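Local structure of mbDLG-3 protein (6X1N) at residues A27-E32 with L69-Y74; V36-S41 with D59-M64; S63-D68 with V88-L93; G18-G23 with R42-G47; R6-Y11 with I50-V55. The protein probably binds the C-terminal tails of partner proteins, as PDZ domains do, and is the third PDZ domain of a choanoflagellate Dlg-type protein. All coordinates share one frame; numbering follows the deposited sequence.

Contact 1: A27-E32 with L69-Y74; sequences AGPAEE and LALASY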
# COMPACT_ATOMS: atom_id res chain seq x y z
N ALA A 27 3.92 0.42 14.93
CA ALA A 27 2.68 1.11 14.66
C ALA A 27 2.48 2.26 15.64
O ALA A 27 2.97 2.22 16.78
CB ALA A 27 1.51 0.14 14.79
N GLY A 28 1.73 3.27 15.21
CA GLY A 28 1.35 4.35 16.08
C GLY A 28 2.00 5.66 15.70
O GLY A 28 2.70 5.76 14.68
N PRO A 29 1.75 6.70 16.50
CA PRO A 29 2.29 8.04 16.20
C PRO A 29 3.80 8.02 16.00
O PRO A 29 4.54 7.28 16.65
CB PRO A 29 1.90 8.85 17.44
CG PRO A 29 0.65 8.18 17.92
CD PRO A 29 0.91 6.71 17.71
N ALA A 30 4.24 8.86 15.06
CA ALA A 30 5.64 8.98 14.68
C ALA A 30 6.20 10.31 15.15
O ALA A 30 5.52 11.35 15.09
CB ALA A 30 5.80 8.89 13.16
N GLU A 31 7.45 10.29 15.59
CA GLU A 31 8.16 11.52 15.90
C GLU A 31 8.37 12.33 14.62
O GLU A 31 8.35 11.80 13.51
CB GLU A 31 9.54 11.19 16.48
CG GLU A 31 9.50 10.44 17.80
CD GLU A 31 9.18 11.34 18.98
OE1 GLU A 31 9.00 12.56 18.77
OE2 GLU A 31 9.10 10.83 20.12
N GLU A 32 8.59 13.63 14.79
CA GLU A 32 8.92 14.47 13.66
C GLU A 32 10.19 13.96 12.99
O GLU A 32 11.12 13.50 13.65
CB GLU A 32 9.14 15.91 14.12
CG GLU A 32 8.98 16.95 13.02
CD GLU A 32 9.20 18.37 13.52
OE1 GLU A 32 9.67 18.53 14.67
OE2 GLU A 32 8.90 19.31 12.77
N LEU A 69 -4.67 3.20 7.34
CA LEU A 69 -3.30 2.74 7.52
C LEU A 69 -2.31 3.86 7.83
O LEU A 69 -1.10 3.66 7.72
CB LEU A 69 -2.83 1.93 6.32
CG LEU A 69 -3.63 0.66 6.02
CD1 LEU A 69 -3.01 -0.07 4.83
CD2 LEU A 69 -3.69 -0.26 7.22
N ALA A 70 -2.79 5.04 8.24
CA ALA A 70 -1.87 6.16 8.46
C ALA A 70 -0.76 5.80 9.43
O ALA A 70 0.39 6.22 9.25
CB ALA A 70 -2.64 7.38 8.96
N LEU A 71 -1.09 5.04 10.48
CA LEU A 71 -0.14 4.74 11.55
C LEU A 71 0.19 3.26 11.63
O LEU A 71 0.75 2.81 12.64
CB LEU A 71 -0.68 5.23 12.90
CG LEU A 71 -1.08 6.70 13.03
CD1 LEU A 71 -1.56 6.97 14.45
CD2 LEU A 71 0.09 7.58 12.70
N ALA A 72 -0.13 2.49 10.59
CA ALA A 72 0.08 1.05 10.64
C ALA A 72 1.56 0.72 10.59
O ALA A 72 2.35 1.40 9.95
CB ALA A 72 -0.65 0.37 9.49
N SER A 73 1.95 -0.36 11.27
CA SER A 73 3.28 -0.92 11.06
C SER A 73 3.30 -1.74 9.77
O SER A 73 2.27 -2.17 9.26
CB SER A 73 3.64 -1.86 12.21
OG SER A 73 2.73 -2.94 12.24
N TYR A 74 4.52 -2.01 9.28
CA TYR A 74 4.67 -2.99 8.22
C TYR A 74 3.97 -4.29 8.58
O TYR A 74 3.18 -4.82 7.80
CB TYR A 74 6.15 -3.28 7.96
CG TYR A 74 6.26 -4.55 7.15
CD1 TYR A 74 5.95 -4.55 5.80
CD2 TYR A 74 6.61 -5.77 7.74
CE1 TYR A 74 6.00 -5.71 5.04
CE2 TYR A 74 6.66 -6.94 6.99
CZ TYR A 74 6.36 -6.89 5.65
OH TYR A 74 6.41 -8.05 4.90
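G28 N donates to L71 O across 2.8 Å in a nearly straight bond, 164° at the hydrogen, with the donor in the carbonyl plane. This backbone link joins two irregular parts of the PDZ fold. Segment 27-32 lies in the long loop between strands 19-22 and 38-43; segment 69-74 leads into helix 74-82, which in PDZ domains forms one wall of the peptide groove. The nearest pair of CA atoms across the contact is A27 and S73, 4.2 Å apart. Residues L69 to A72 form a type I turn, closed by A72 N bonding to L69 O at 3.2 Å, and the acceptor L71 stands third in it. L71 O also takes a CA-H contact from A27, with A27 CA 3.3 Å away. G28 has backbone angles that call for glycine, since a CB there would jam against the preceding carbonyl and strike P29 CD.

Around this link the side chains pack lightly. L71, largely exposed, lies against the G28 and P29 backbone: its CD2 comes to 3.7 Å from G28 O, while its CD1 meets P29 CD obliquely at 4.1 Å. CB of A27 rests beside L71 O at 3.5 Å and also touches Q76 of helix 74-82. S73 is the N-cap of that helix. Its OG sits between the backbone N and the carbonyl carbon (chi1 62°) and is bonded to Q76 N, while its CB packs 3.6 Å from A27 N.

Contact 2: V36-S41 with D59-M64; sequences VGIFIS and DQILSM
The antiparallel pairing of strands 38-43 and 59-64, deep in the PDZ sheet, brings F39 and Q60 together as a non-hydrogen-bonded pair. Backbone bonds follow on either side, I61 N to I38 O at 2.8 Å and I40 N to D59 O at 2.9 Å. The F39 ring lies over the start of the Q60 side chain, with Q60 CA in CH-pi contact toward the rim and Q60 CB 3.7 Å from F39 CE2. Q60 CG is anti to the backbone N (chi1 -179°), and the extended chain carries its amide to N96, which bonds OE1. NE2 donates to two waters, one on V36 O, the other joining I38 N and I61 O; a CB on G37 would collide with this nitrogen. An alanine in place of F39 would probably open a gap over CA and CB of Q60 and leave L22 and M99 without the ring they pack on. On the face opposite F39 and Q60, I61 CD1 touches both I40 CD1 at 3.6 Å and I38 CG2 at 3.9 Å. D59 turns its carboxylate to R6 in a salt bridge. F39 packs on L22 of strand 19-22 and M99 of helix 97-102, while I61 meets L93 of strand 88-95.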
# COMPACT_ATOMS: atom_id res chain seq x y z
N VAL A 36 6.69 7.46 8.18
CA VAL A 36 5.47 6.86 8.70
C VAL A 36 4.52 6.70 7.53
O VAL A 36 4.57 7.46 6.56
CB VAL A 36 4.91 7.72 9.86
CG1 VAL A 36 4.55 9.11 9.36
CG2 VAL A 36 3.73 7.06 10.55
N GLY A 37 3.66 5.70 7.62
CA GLY A 37 2.75 5.36 6.54
C GLY A 37 3.17 4.09 5.82
O GLY A 37 4.32 3.64 5.89
N ILE A 38 2.21 3.49 5.15
CA ILE A 38 2.41 2.26 4.38
C ILE A 38 2.56 2.63 2.92
O ILE A 38 1.81 3.47 2.40
CB ILE A 38 1.20 1.33 4.57
CG1 ILE A 38 1.03 0.96 6.05
CG2 ILE A 38 1.34 0.08 3.69
CD1 ILE A 38 2.26 0.33 6.67
N PHE A 39 3.53 2.01 2.24
CA PHE A 39 3.86 2.34 0.86
C PHE A 39 3.95 1.10 -0.01
O PHE A 39 4.33 0.03 0.46
CB PHE A 39 5.18 3.11 0.80
CG PHE A 39 5.02 4.52 1.22
CD1 PHE A 39 4.89 4.84 2.55
CD2 PHE A 39 4.93 5.52 0.28
CE1 PHE A 39 4.69 6.15 2.94
CE2 PHE A 39 4.75 6.83 0.67
CZ PHE A 39 4.62 7.14 1.98
N ILE A 40 3.62 1.26 -1.29
CA ILE A 40 3.90 0.23 -2.28
C ILE A 40 5.39 0.29 -2.59
O ILE A 40 5.90 1.33 -3.02
CB ILE A 40 3.08 0.46 -3.55
CG1 ILE A 40 1.59 0.55 -3.23
CG2 ILE A 40 3.42 -0.61 -4.59
CD1 ILE A 40 0.90 -0.72 -3.04
N SER A 41 6.09 -0.82 -2.38
CA SER A 41 7.52 -0.89 -2.62
C SER A 41 7.90 -1.64 -3.90
O SER A 41 9.07 -1.58 -4.29
CB SER A 41 8.24 -1.52 -1.42
OG SER A 41 7.68 -2.79 -1.12
N ASP A 59 3.55 4.77 -4.06
CA ASP A 59 2.24 5.18 -3.58
C ASP A 59 2.16 4.98 -2.08
O ASP A 59 2.59 3.94 -1.55
CB ASP A 59 1.13 4.31 -4.18
CG ASP A 59 0.81 4.63 -5.62
OD1 ASP A 59 1.24 5.69 -6.13
OD2 ASP A 59 0.06 3.83 -6.21
N GLN A 60 1.57 5.94 -1.38
CA GLN A 60 1.13 5.69 -0.01
C GLN A 60 -0.22 4.99 -0.06
O GLN A 60 -1.12 5.41 -0.79
CB GLN A 60 1.02 6.99 0.78
CG GLN A 60 0.59 6.71 2.20
CD GLN A 60 0.85 7.85 3.16
OE1 GLN A 60 1.25 8.94 2.77
NE2 GLN A 60 0.61 7.58 4.45
N ILE A 61 -0.34 3.90 0.70
CA ILE A 61 -1.61 3.22 0.89
C ILE A 61 -2.28 3.91 2.08
O ILE A 61 -1.95 3.63 3.23
CB ILE A 61 -1.45 1.72 1.14
CG1 ILE A 61 -0.56 1.06 0.09
CG2 ILE A 61 -2.83 1.08 1.16
CD1 ILE A 61 -0.42 -0.46 0.29
N LEU A 62 -3.22 4.80 1.80
CA LEU A 62 -3.89 5.53 2.88
C LEU A 62 -4.87 4.62 3.62
O LEU A 62 -5.02 4.73 4.84
CB LEU A 62 -4.61 6.76 2.32
CG LEU A 62 -3.67 7.80 1.70
CD1 LEU A 62 -4.45 8.83 0.87
CD2 LEU A 62 -2.86 8.50 2.78
N SER A 63 -5.54 3.73 2.90
CA SER A 63 -6.43 2.78 3.54
C SER A 63 -6.50 1.52 2.69
O SER A 63 -6.23 1.55 1.48
CB SER A 63 -7.83 3.38 3.74
OG SER A 63 -8.39 3.72 2.49
N MET A 64 -6.86 0.42 3.33
CA MET A 64 -7.04 -0.86 2.66
C MET A 64 -8.20 -1.57 3.31
O MET A 64 -8.22 -1.74 4.53
CB MET A 64 -5.78 -1.72 2.80
CG MET A 64 -5.90 -3.07 2.13
SD MET A 64 -4.49 -4.16 2.41
CE MET A 64 -3.15 -3.21 1.67
O HOH W 1 2.26 9.12 6.44
O HOH W 2 -0.36 4.81 5.18

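Contact 3: S63-D68 with V88-L93; sequences SMNGQD and VMTLNL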
# COMPACT_ATOMS: atom_id res chain seq x y z
N SER A 63 -5.54 3.73 2.90
CA SER A 63 -6.43 2.78 3.54
C SER A 63 -6.50 1.52 2.69
O SER A 63 -6.23 1.55 1.48
CB SER A 63 -7.83 3.38 3.74
OG SER A 63 -8.39 3.72 2.49
N MET A 64 -6.86 0.42 3.33
CA MET A 64 -7.04 -0.86 2.66
C MET A 64 -8.20 -1.57 3.31
O MET A 64 -8.22 -1.74 4.53
CB MET A 64 -5.78 -1.72 2.80
CG MET A 64 -5.90 -3.07 2.13
SD MET A 64 -4.49 -4.16 2.41
CE MET A 64 -3.15 -3.21 1.67
N ASN A 65 -9.18 -1.98 2.51
CA ASN A 65 -10.33 -2.72 3.00
C ASN A 65 -10.99 -2.01 4.18
O ASN A 65 -11.34 -2.63 5.19
CB ASN A 65 -9.97 -4.17 3.33
CG ASN A 65 -9.72 -4.99 2.08
OD1 ASN A 65 -10.02 -4.54 0.98
ND2 ASN A 65 -9.17 -6.18 2.24
N GLY A 66 -11.15 -0.70 4.05
CA GLY A 66 -11.79 0.10 5.08
C GLY A 66 -10.94 0.44 6.28
O GLY A 66 -11.43 1.14 7.18
N GLN A 67 -9.69 -0.02 6.34
CA GLN A 67 -8.81 0.21 7.48
C GLN A 67 -7.88 1.38 7.19
O GLN A 67 -7.17 1.37 6.18
CB GLN A 67 -8.00 -1.04 7.81
CG GLN A 67 -8.84 -2.30 7.94
CD GLN A 67 -10.02 -2.11 8.87
OE1 GLN A 67 -11.18 -2.19 8.44
NE2 GLN A 67 -9.74 -1.85 10.14
N ASP A 68 -7.91 2.39 8.06
CA ASP A 68 -7.00 3.52 7.96
C ASP A 68 -5.59 3.05 8.29
O ASP A 68 -5.33 2.56 9.40
CB ASP A 68 -7.47 4.55 8.99
CG ASP A 68 -6.68 5.85 8.96
OD1 ASP A 68 -5.56 5.90 8.43
OD2 ASP A 68 -7.19 6.85 9.49
N VAL A 88 -10.45 -10.08 -2.28
CA VAL A 88 -10.77 -8.72 -2.70
C VAL A 88 -9.99 -7.74 -1.84
O VAL A 88 -9.94 -7.88 -0.61
CB VAL A 88 -12.28 -8.44 -2.64
CG1 VAL A 88 -12.57 -7.03 -3.09
CG2 VAL A 88 -13.02 -9.44 -3.52
N MET A 89 -9.37 -6.75 -2.48
CA MET A 89 -8.63 -5.71 -1.79
C MET A 89 -9.02 -4.36 -2.38
O MET A 89 -8.84 -4.14 -3.59
CB MET A 89 -7.13 -5.94 -1.94
CG MET A 89 -6.29 -4.91 -1.23
SD MET A 89 -4.54 -4.99 -1.65
CE MET A 89 -4.10 -6.59 -0.98
N THR A 90 -9.53 -3.46 -1.56
CA THR A 90 -9.80 -2.09 -1.99
C THR A 90 -8.74 -1.20 -1.36
O THR A 90 -8.42 -1.35 -0.18
CB THR A 90 -11.21 -1.65 -1.60
OG1 THR A 90 -12.16 -2.52 -2.23
CG2 THR A 90 -11.46 -0.23 -2.08
N LEU A 91 -8.19 -0.29 -2.16
CA LEU A 91 -7.09 0.57 -1.75
C LEU A 91 -7.43 2.02 -2.06
O LEU A 91 -8.02 2.31 -3.10
CB LEU A 91 -5.84 0.25 -2.57
CG LEU A 91 -5.27 -1.16 -2.47
CD1 LEU A 91 -4.27 -1.37 -3.59
CD2 LEU A 91 -4.62 -1.37 -1.13
N ASN A 92 -7.05 2.92 -1.16
CA ASN A 92 -6.95 4.34 -1.45
C ASN A 92 -5.47 4.66 -1.52
O ASN A 92 -4.75 4.47 -0.52
CB ASN A 92 -7.59 5.18 -0.35
CG ASN A 92 -9.07 5.36 -0.54
OD1 ASN A 92 -9.79 4.41 -0.81
ND2 ASN A 92 -9.53 6.60 -0.41
N LEU A 93 -5.01 5.11 -2.68
CA LEU A 93 -3.60 5.29 -2.98
C LEU A 93 -3.35 6.71 -3.45
O LEU A 93 -4.19 7.33 -4.11
CB LEU A 93 -3.20 4.40 -4.17
CG LEU A 93 -3.39 2.90 -3.98
CD1 LEU A 93 -3.15 2.16 -5.28
CD2 LEU A 93 -2.46 2.36 -2.91
O HOH W 3 -9.79 1.35 1.21
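S63 pairs with N92: its carbonyl O accepts from N92 N at 3.1 Å, and its OG lies 3.3 Å from N92 CB. The same hydroxyl binds a water that reaches weakly to T90 O. Because L62 also faces N92, strand 59-64 carries a classic beta bulge here. M64, opposite L91 in a non-hydrogen-bonded pair, sends its side chain to the buried face. CG is anti to the backbone N (chi1 179°) and meets M89 CG at 3.9 Å, while CE lies 3.7 Å from L91 CD2; L80 and V81 of helix 74-82 touch the same side chain. Pairing of PDZ strands 59-64 and 88-95 ends at N65, whose backbone N donates to T90 O at 2.9 Å. Its side chain then takes over as acceptor, OD1 receiving T90 N at 2.8 Å, nearly straight at 168°, and ND2 reaches V88 O in a weak bond. An alanine in place of N65 would probably leave T90 N without this acceptor and loosen the hold on strand 88-95. N65 and G66, both with positive phi, form the corner of a type I' turn that folds the chain back into strand 67-68, with Q67 N bonded to M64 O at 2.9 Å.

Contact 4: G18-G23 with R42-G47; sequences GFSLLG and RILPEG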
# COMPACT_ATOMS: atom_id res chain seq x y z
N GLY A 18 0.04 -9.07 -6.58
CA GLY A 18 1.09 -8.56 -7.45
C GLY A 18 1.82 -7.31 -6.99
O GLY A 18 2.26 -6.53 -7.83
N PHE A 19 1.96 -7.10 -5.69
CA PHE A 19 2.73 -5.95 -5.23
C PHE A 19 3.34 -6.24 -3.88
O PHE A 19 2.85 -7.09 -3.13
CB PHE A 19 1.91 -4.66 -5.20
CG PHE A 19 0.87 -4.60 -4.10
CD1 PHE A 19 -0.42 -5.09 -4.32
CD2 PHE A 19 1.16 -4.02 -2.88
CE1 PHE A 19 -1.38 -5.02 -3.31
CE2 PHE A 19 0.21 -3.94 -1.87
CZ PHE A 19 -1.06 -4.44 -2.08
N SER A 20 4.41 -5.52 -3.58
CA SER A 20 5.05 -5.55 -2.28
C SER A 20 4.77 -4.23 -1.57
O SER A 20 4.67 -3.18 -2.21
CB SER A 20 6.57 -5.64 -2.44
OG SER A 20 6.95 -6.75 -3.24
N LEU A 21 4.67 -4.28 -0.25
CA LEU A 21 4.51 -3.05 0.53
C LEU A 21 5.60 -2.92 1.59
O LEU A 21 6.29 -3.89 1.93
CB LEU A 21 3.10 -2.90 1.12
CG LEU A 21 2.55 -3.98 2.06
CD1 LEU A 21 3.16 -3.92 3.46
CD2 LEU A 21 1.04 -3.87 2.17
N LEU A 22 5.73 -1.71 2.12
CA LEU A 22 6.65 -1.44 3.20
C LEU A 22 5.95 -0.57 4.23
O LEU A 22 4.91 0.05 3.97
CB LEU A 22 7.97 -0.80 2.74
CG LEU A 22 8.02 0.62 2.16
CD1 LEU A 22 7.79 1.73 3.21
CD2 LEU A 22 9.38 0.82 1.50
N GLY A 23 6.54 -0.52 5.41
CA GLY A 23 6.02 0.32 6.46
C GLY A 23 7.02 0.41 7.59
O GLY A 23 8.12 -0.15 7.51
N ARG A 42 6.97 -2.33 -4.56
CA ARG A 42 7.31 -2.97 -5.82
C ARG A 42 6.02 -3.40 -6.50
O ARG A 42 5.10 -3.87 -5.84
CB ARG A 42 8.17 -4.22 -5.56
CG ARG A 42 8.86 -4.79 -6.78
CD ARG A 42 10.03 -3.95 -7.22
NE ARG A 42 10.76 -4.67 -8.26
CZ ARG A 42 11.97 -5.21 -8.12
NH1 ARG A 42 12.64 -5.08 -6.99
NH2 ARG A 42 12.52 -5.86 -9.14
N ILE A 43 5.98 -3.25 -7.82
CA ILE A 43 4.92 -3.83 -8.64
C ILE A 43 5.50 -5.08 -9.30
O ILE A 43 6.48 -4.99 -10.05
CB ILE A 43 4.42 -2.85 -9.70
CG1 ILE A 43 3.96 -1.54 -9.05
CG2 ILE A 43 3.31 -3.47 -10.51
CD1 ILE A 43 2.84 -1.71 -8.02
N LEU A 44 4.88 -6.22 -9.06
CA LEU A 44 5.43 -7.46 -9.60
C LEU A 44 5.09 -7.59 -11.09
O LEU A 44 4.09 -7.03 -11.55
CB LEU A 44 4.88 -8.66 -8.83
CG LEU A 44 5.12 -8.62 -7.32
CD1 LEU A 44 4.85 -9.98 -6.67
CD2 LEU A 44 6.51 -8.12 -6.96
N PRO A 45 5.88 -8.37 -11.84
CA PRO A 45 5.64 -8.46 -13.29
C PRO A 45 4.34 -9.14 -13.67
O PRO A 45 3.88 -8.97 -14.80
CB PRO A 45 6.87 -9.23 -13.82
CG PRO A 45 7.43 -9.93 -12.63
CD PRO A 45 7.12 -9.05 -11.44
N GLU A 46 3.72 -9.90 -12.77
CA GLU A 46 2.40 -10.45 -13.00
C GLU A 46 1.58 -10.22 -11.74
O GLU A 46 2.12 -10.22 -10.63
CB GLU A 46 2.43 -11.96 -13.24
CG GLU A 46 3.19 -12.37 -14.45
CD GLU A 46 2.42 -12.17 -15.73
OE1 GLU A 46 3.05 -12.17 -16.80
OE2 GLU A 46 1.17 -12.03 -15.72
N GLY A 47 0.28 -10.07 -11.92
CA GLY A 47 -0.59 -9.94 -10.77
C GLY A 47 -1.61 -8.83 -10.93
O GLY A 47 -1.61 -8.11 -11.93
O HOH W 4 1.39 -6.93 -10.38
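G18 O is gripped by two donors, L44 N at 2.9 Å and a water at 2.7 Å. The amide approaches from above the carbonyl plane, 47° out of it. The water also donates to L44 O, bridging the two chains beside the direct bond. G18 and F19 belong to the GFGF form of the PDZ carboxylate-binding loop, and from here strand 19-22 runs antiparallel to strand 38-43. S20 N donates to R42 O at 2.9 Å; the return bond from R42 N to S20 O is weak. Between the L44-to-G18 bond and the S20/R42 pair, F19 and I43 form a non-hydrogen-bonded pair, with F19 CB 4.2 Å from I43 CD1. F19 CG stands between the backbone N and the carbonyl carbon (chi1 71°), and its ring packs on A49 and I40. Toward the other face, S20 OG rests 3.6 Å from R42 CB.

L44 packs on the G18 backbone, its CG 3.6 Å from G18 C. The CA atoms of G18 and G47 are 4.0 Å apart, and a CB on either glycine would strike the other; G47 is the N-cap of helix 48-52. The bonds across this contact are all backbone or water-borne, so it fixes the strand without spending polar side chains. F19 O, bonded to a glycerol probably from the crystallisation liquor, faces away from strand 38-43, consistent with the strand edge that pairs with peptide ligands in PDZ domains.

Contact 5: R6-Y11 with I50-V55; sequences RTVTLY and IESGQV. With GOL (glycerol), chain B.
R6 reaches from strand 6-11 to Q54, just past helix 48-52, and its side chain can be followed outward. CB is directed toward the other segment, and CG passes 3.6 Å from O1 of a bound glycerol, probably from the crystallisation liquor. CD comes to 3.3 Å from Q54 OE1. A bend at chi3 (-80°) sets NE to donate to glycerol O1 at 2.9 Å, at the edge of the guanidinium and in its plane. At the tip, NH1 donates to Q54 O at 2.8 Å, coming from above the carbonyl plane (51° out of it), and also forms a salt bridge with D59. This cation thus ties the helix exit to strand 59-64. The Q54 amide stands steeply against the guanidinium, their planes 79° apart; it accepts from glycerol O2 through OE1 and donates through NE2 to glycerol O3 and to G53 O.

Further along the strand the contact turns apolar. V8 CG2 lies 3.6 Å from Q54 O, and V8 CG1 meets V55 CG2 at 4.0 Å. L10 CD2 touches S52 CB at 3.9 Å. S52 OG accepts from Q54 N in an ST turn and is also bonded to A49 O, at the bend where the helix ends and G53 has positive phi. In the PDZ fold this sets the short helix 48-52 against strand 6-11, an outer strand of the sheet paired with strand 88-95, while V55 goes inward to L93 of that strand and to I40 and I43 of strand 38-43.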
# COMPACT_ATOMS: atom_id res chain seq x y z
N ARG A 6 -6.27 7.73 -5.96
CA ARG A 6 -6.81 6.62 -6.72
C ARG A 6 -7.50 5.64 -5.79
O ARG A 6 -6.95 5.29 -4.73
CB ARG A 6 -5.70 5.91 -7.50
CG ARG A 6 -5.35 6.62 -8.79
CD ARG A 6 -4.02 6.16 -9.39
NE ARG A 6 -2.87 6.79 -8.74
CZ ARG A 6 -1.96 6.16 -7.99
NH1 ARG A 6 -2.03 4.85 -7.77
NH2 ARG A 6 -0.97 6.87 -7.46
N THR A 7 -8.69 5.20 -6.16
CA THR A 7 -9.42 4.17 -5.43
C THR A 7 -9.46 2.96 -6.35
O THR A 7 -10.03 3.03 -7.44
CB THR A 7 -10.82 4.64 -5.06
OG1 THR A 7 -10.73 5.79 -4.21
CG2 THR A 7 -11.54 3.54 -4.30
N VAL A 8 -8.81 1.88 -5.94
CA VAL A 8 -8.57 0.73 -6.79
C VAL A 8 -9.06 -0.51 -6.07
O VAL A 8 -8.78 -0.68 -4.88
CB VAL A 8 -7.06 0.59 -7.10
CG1 VAL A 8 -6.81 -0.63 -7.97
CG2 VAL A 8 -6.54 1.86 -7.77
N THR A 9 -9.79 -1.36 -6.76
CA THR A 9 -10.15 -2.67 -6.24
C THR A 9 -9.35 -3.71 -7.00
O THR A 9 -9.41 -3.77 -8.24
CB THR A 9 -11.64 -2.95 -6.38
OG1 THR A 9 -12.37 -2.00 -5.58
CG2 THR A 9 -11.96 -4.36 -5.90
N LEU A 10 -8.57 -4.50 -6.28
CA LEU A 10 -7.81 -5.59 -6.86
C LEU A 10 -8.42 -6.91 -6.45
O LEU A 10 -8.89 -7.06 -5.32
CB LEU A 10 -6.36 -5.56 -6.38
CG LEU A 10 -5.54 -4.30 -6.65
CD1 LEU A 10 -4.16 -4.47 -6.06
CD2 LEU A 10 -5.46 -4.02 -8.14
N TYR A 11 -8.39 -7.87 -7.36
CA TYR A 11 -8.85 -9.22 -7.11
C TYR A 11 -7.65 -10.15 -7.18
O TYR A 11 -6.85 -10.06 -8.12
CB TYR A 11 -9.92 -9.61 -8.12
CG TYR A 11 -10.25 -11.07 -8.15
CD1 TYR A 11 -10.71 -11.72 -7.02
CD2 TYR A 11 -10.09 -11.80 -9.32
CE1 TYR A 11 -11.00 -13.07 -7.05
CE2 TYR A 11 -10.39 -13.15 -9.36
CZ TYR A 11 -10.84 -13.78 -8.22
OH TYR A 11 -11.14 -15.12 -8.25
N ILE A 50 -0.28 -4.91 -11.53
CA ILE A 50 0.19 -4.51 -12.86
C ILE A 50 -0.95 -4.52 -13.86
O ILE A 50 -1.03 -3.65 -14.74
CB ILE A 50 1.40 -5.35 -13.31
CG1 ILE A 50 2.06 -4.72 -14.54
CG2 ILE A 50 1.01 -6.81 -13.60
CD1 ILE A 50 3.37 -5.37 -14.92
N GLU A 51 -1.87 -5.48 -13.74
CA GLU A 51 -3.01 -5.53 -14.66
C GLU A 51 -3.89 -4.30 -14.52
O GLU A 51 -4.46 -3.83 -15.52
CB GLU A 51 -3.80 -6.82 -14.43
CG GLU A 51 -3.06 -8.07 -14.89
CD GLU A 51 -3.79 -9.36 -14.57
OE1 GLU A 51 -4.96 -9.32 -14.14
OE2 GLU A 51 -3.17 -10.43 -14.74
N SER A 52 -4.00 -3.75 -13.31
CA SER A 52 -4.83 -2.57 -13.09
C SER A 52 -4.23 -1.34 -13.75
O SER A 52 -4.97 -0.46 -14.21
CB SER A 52 -4.99 -2.33 -11.59
OG SER A 52 -3.87 -1.66 -11.03
N GLY A 53 -2.90 -1.22 -13.76
CA GLY A 53 -2.25 -0.03 -14.26
C GLY A 53 -2.45 1.20 -13.40
O GLY A 53 -2.10 2.30 -13.81
N GLN A 54 -3.00 1.03 -12.19
CA GLN A 54 -3.33 2.17 -11.34
C GLN A 54 -2.74 2.02 -9.94
O GLN A 54 -3.22 2.66 -9.00
CB GLN A 54 -4.84 2.40 -11.29
CG GLN A 54 -5.41 2.95 -12.59
CD GLN A 54 -4.99 4.40 -12.86
OE1 GLN A 54 -5.54 5.34 -12.26
NE2 GLN A 54 -4.04 4.60 -13.78
N VAL A 55 -1.72 1.19 -9.80
CA VAL A 55 -1.01 0.97 -8.54
C VAL A 55 0.47 1.12 -8.84
O VAL A 55 0.98 0.43 -9.73
CB VAL A 55 -1.31 -0.43 -7.98
CG1 VAL A 55 -0.61 -0.64 -6.65
CG2 VAL A 55 -2.83 -0.66 -7.86
C1 GOL B . -3.29 9.63 -11.44
O1 GOL B . -3.31 9.31 -10.06
C2 GOL B . -3.70 8.41 -12.26
O2 GOL B . -5.07 8.14 -12.08
C3 GOL B . -3.39 8.65 -13.73
O3 GOL B . -3.84 7.55 -14.49

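Overall arrangement
From the N terminus, contacts 5, 4, 1 and 2 open in turn, at 6-11, 19-22, 27-32 and 36-41. Contact 4 closes first, at 42-47, wholly within the span of contact 5, which closes at 50-55, at the end of the short helix. Contact 2 closes at 59-64, inside the span of contact 1, and crosses contacts 4 and 5. Contact 3 shares S63 and M64 with it and closes last, on strand 88-95. Contact 1, closing at 69-74, crosses contacts 3, 4 and 5. Contacts 2, 3 and 4 join neighbouring sheet strands; contact 1 ties the 27-32 loop to the entry of helix 74-82, and contact 5 the end of helix 48-52 to strand 6-11.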